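Local coordinates for cytoplasmic protein (Cryptococcus neoformans var. grubii serotype A, PDB 7LPO) that probably hydrolyses steryl beta-glucosides, as a sterylglucosidase of glycoside hydrolase family 5, at residues A[660-665]-A[712-717]. Sequence-based numbering, arbitrary orientation.
Sequences RAVAAF and PFVHYA
Two one-turn helices, 662-665 and 713-716, meet through Ala663, Val662, Val714 and His715 in a buried contact. Helix 662-665 touches helix 547-559 while 713-716 follows strand 707-710 of the C-terminal family region, consistent with a junction between the TIM barrel and the C-terminal domain. The polar link is a side-chain-to-backbone bond: NE2 of His715 lies 2.8 Å from Ala663 O. Its N-H...O angle of 122° is strongly bent, which makes it a weak bond despite the short separation; NE2 has a further hydrogen-bond partner just beyond the segments. The acceptor sits at the imidazole edge, close to the ring plane, and it also approaches the neighbouring carbon, with CE1 of His715 3.0 Å from Ala663 O. The same ring carbon meets the methyl of this alanine, CE1 of His715 to CB of Ala663 measuring 3.8 Å. With CG of His715 opposite its own carbonyl carbon (chi1 -68°), the ring can extend from the 713-716 turn to this oxygen. One ring face carries CG1 of Val714, 3.8 Å above the plane and displaced toward the rim; Phe682 of strand 676-682 packs edge-to-face with this ring.

Beside the imidazole, the contact is apolar. CG2 of Val662 and CG2 of Val714 approach to 4.0 Å, while the other methyl, CG1 of Val714, rests 4.2 Å from CA of Ala663. The 6.6 Å separation of the CA atoms of Ala663 and Val714 brings the valine methyls and the alanine into direct van der Waals contact. Helix 652-656 packs against both valines, through Leu656 on Val662 and Ile655 on Val714, whereas Gln550 of helix 547-559 touches Ala663. Together these contacts describe packing of two short helices, probably at the border of the C-terminal beta domain that some family 5 glycosidases carry.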
ATOM      1  N   ARG A 660     -17.028  11.044  -1.554  1.00 16.76           N
ATOM      2  CA  ARG A 660     -16.607  12.041  -0.575  1.00 15.90           C
ATOM      3  C   ARG A 660     -15.407  12.803  -1.123  1.00 17.85           C
ATOM      4  O   ARG A 660     -14.376  12.199  -1.434  1.00 18.39           O
ATOM      5  CB  ARG A 660     -16.262  11.387   0.766  1.00 14.43           C
ATOM      6  CG  ARG A 660     -17.394  10.574   1.373  1.00 16.46           C
ATOM      7  CD  ARG A 660     -17.290   9.111   0.975  1.00 16.73           C
ATOM      8  NE  ARG A 660     -16.234   8.397   1.691  1.00 16.71           N
ATOM      9  CZ  ARG A 660     -16.314   8.022   2.965  1.00 19.15           C
ATOM     10  NH1 ARG A 660     -17.399   8.317   3.680  1.00 18.47           N
ATOM     11  NH2 ARG A 660     -15.308   7.355   3.529  1.00 19.35           N
ATOM     12  N   ALA A 661     -15.541  14.126  -1.229  1.00 15.64           N
ATOM     13  CA  ALA A 661     -14.479  14.993  -1.740  1.00 17.24           C
ATOM     14  C   ALA A 661     -14.075  14.604  -3.159  1.00 14.24           C
ATOM     15  O   ALA A 661     -12.898  14.643  -3.517  1.00 14.21           O
ATOM     16  CB  ALA A 661     -13.263  14.982  -0.813  1.00 18.53           C
ATOM     17  N   VAL A 662     -15.066  14.224  -3.967  1.00 14.23           N
ATOM     18  CA  VAL A 662     -14.831  13.850  -5.357  1.00 14.19           C
ATOM     19  C   VAL A 662     -14.103  14.957  -6.113  1.00 15.13           C
ATOM     20  O   VAL A 662     -13.302  14.681  -7.010  1.00 14.15           O
ATOM     21  CB  VAL A 662     -16.179  13.484  -6.021  1.00 14.44           C
ATOM     22  CG1 VAL A 662     -17.029  14.735  -6.250  1.00 16.02           C
ATOM     23  CG2 VAL A 662     -15.956  12.732  -7.305  1.00 14.23           C
ATOM     24  N   ALA A 663     -14.352  16.221  -5.768  1.00 16.05           N
ATOM     25  CA  ALA A 663     -13.696  17.305  -6.492  1.00 15.48           C
ATOM     26  C   ALA A 663     -12.177  17.204  -6.407  1.00 18.80           C
ATOM     27  O   ALA A 663     -11.472  17.671  -7.308  1.00 19.35           O
ATOM     28  CB  ALA A 663     -14.163  18.653  -5.955  1.00 15.16           C
ATOM     29  N   ALA A 664     -11.648  16.592  -5.348  1.00 15.44           N
ATOM     30  CA  ALA A 664     -10.203  16.539  -5.174  1.00 14.84           C
ATOM     31  C   ALA A 664      -9.567  15.313  -5.814  1.00 14.14           C
ATOM     32  O   ALA A 664      -8.446  15.410  -6.326  1.00 14.12           O
ATOM     33  CB  ALA A 664      -9.846  16.580  -3.685  1.00 15.12           C
ATOM     34  N   PHE A 665     -10.241  14.158  -5.815  1.00 16.63           N
ATOM     35  CA  PHE A 665      -9.607  12.967  -6.369  1.00 19.18           C
ATOM     36  C   PHE A 665      -9.970  12.695  -7.823  1.00 18.92           C
ATOM     37  O   PHE A 665      -9.261  11.927  -8.476  1.00 19.18           O
ATOM     38  CB  PHE A 665      -9.893  11.722  -5.505  1.00 16.16           C
ATOM     39  CG  PHE A 665     -11.334  11.274  -5.444  1.00 14.20           C
ATOM     40  CD1 PHE A 665     -11.946  10.665  -6.526  1.00 14.18           C
ATOM     41  CD2 PHE A 665     -12.043  11.380  -4.259  1.00 14.35           C
ATOM     42  CE1 PHE A 665     -13.255  10.212  -6.440  1.00 14.43           C
ATOM     43  CE2 PHE A 665     -13.347  10.918  -4.159  1.00 16.44           C
ATOM     44  CZ  PHE A 665     -13.956  10.332  -5.251  1.00 16.42           C
ATOM     45  N   PRO A 712     -12.803  15.699 -16.500  1.00 15.29           N
ATOM     46  CA  PRO A 712     -13.941  15.127 -15.763  1.00 17.16           C
ATOM     47  C   PRO A 712     -15.187  16.006 -15.812  1.00 16.68           C
ATOM     48  O   PRO A 712     -15.126  17.222 -15.606  1.00 16.70           O
ATOM     49  CB  PRO A 712     -13.407  14.990 -14.329  1.00 16.86           C
ATOM     50  CG  PRO A 712     -12.337  16.046 -14.224  1.00 17.38           C
ATOM     51  CD  PRO A 712     -11.733  16.181 -15.612  1.00 16.57           C
ATOM     52  N   PHE A 713     -16.328  15.360 -16.067  1.00 17.42           N
ATOM     53  CA  PHE A 713     -17.621  16.005 -15.871  1.00 14.13           C
ATOM     54  C   PHE A 713     -17.727  16.624 -14.487  1.00 16.68           C
ATOM     55  O   PHE A 713     -18.416  17.633 -14.305  1.00 14.18           O
ATOM     56  CB  PHE A 713     -18.762  14.989 -16.032  1.00 14.13           C
ATOM     57  CG  PHE A 713     -18.983  14.514 -17.435  1.00 14.12           C
ATOM     58  CD1 PHE A 713     -18.854  15.374 -18.511  1.00 17.91           C
ATOM     59  CD2 PHE A 713     -19.343  13.203 -17.672  1.00 17.80           C
ATOM     60  CE1 PHE A 713     -19.073  14.930 -19.801  1.00 20.67           C
ATOM     61  CE2 PHE A 713     -19.557  12.749 -18.949  1.00 20.30           C
ATOM     62  CZ  PHE A 713     -19.422  13.616 -20.021  1.00 22.27           C
ATOM     63  N   VAL A 714     -17.091  15.999 -13.494  1.00 17.97           N
ATOM     64  CA  VAL A 714     -17.134  16.485 -12.118  1.00 17.04           C
ATOM     65  C   VAL A 714     -16.757  17.958 -12.039  1.00 17.14           C
ATOM     66  O   VAL A 714     -17.305  18.707 -11.222  1.00 18.15           O
ATOM     67  CB  VAL A 714     -16.211  15.620 -11.235  1.00 17.63           C
ATOM     68  CG1 VAL A 714     -15.780  16.376 -10.012  1.00 18.07           C
ATOM     69  CG2 VAL A 714     -16.892  14.327 -10.864  1.00 18.25           C
ATOM     70  N   HIS A 715     -15.804  18.395 -12.869  1.00 17.38           N
ATOM     71  CA  HIS A 715     -15.345  19.776 -12.856  1.00 19.08           C
ATOM     72  C   HIS A 715     -15.785  20.596 -14.060  1.00 22.40           C
ATOM     73  O   HIS A 715     -15.828  21.829 -13.963  1.00 26.15           O
ATOM     74  CB  HIS A 715     -13.810  19.837 -12.802  1.00 17.84           C
ATOM     75  CG  HIS A 715     -13.231  19.344 -11.518  1.00 17.70           C
ATOM     76  ND1 HIS A 715     -13.254  20.090 -10.360  1.00 17.38           N
ATOM     77  CD2 HIS A 715     -12.637  18.171 -11.202  1.00 17.37           C
ATOM     78  CE1 HIS A 715     -12.685  19.402  -9.386  1.00 17.77           C
ATOM     79  NE2 HIS A 715     -12.305  18.232  -9.871  1.00 18.46           N
ATOM     80  N   TYR A 716     -16.071  19.961 -15.191  1.00 19.14           N
ATOM     81  CA  TYR A 716     -16.189  20.665 -16.459  1.00 17.00           C
ATOM     82  C   TYR A 716     -17.533  20.457 -17.151  1.00 16.25           C
ATOM     83  O   TYR A 716     -17.731  20.970 -18.257  1.00 16.47           O
ATOM     84  CB  TYR A 716     -15.050  20.233 -17.390  1.00 16.03           C
ATOM     85  CG  TYR A 716     -13.663  20.599 -16.886  1.00 17.28           C
ATOM     86  CD1 TYR A 716     -13.265  21.926 -16.792  1.00 17.46           C
ATOM     87  CD2 TYR A 716     -12.758  19.623 -16.507  1.00 17.93           C
ATOM     88  CE1 TYR A 716     -12.004  22.268 -16.335  1.00 18.35           C
ATOM     89  CE2 TYR A 716     -11.486  19.955 -16.058  1.00 19.37           C
ATOM     90  CZ  TYR A 716     -11.117  21.280 -15.968  1.00 19.13           C
ATOM     91  OH  TYR A 716      -9.864  21.617 -15.517  1.00 20.62           O
ATOM     92  N   ALA A 717     -18.462  19.736 -16.540  1.00 17.05           N
ATOM     93  CA  ALA A 717     -19.760  19.543 -17.165  1.00 19.23           C
ATOM     94  C   ALA A 717     -20.523  20.863 -17.244  1.00 19.30           C
ATOM     95  O   ALA A 717     -20.337  21.772 -16.426  1.00 18.55           O
ATOM     96  CB  ALA A 717     -20.581  18.515 -16.387  1.00 21.35           C
TER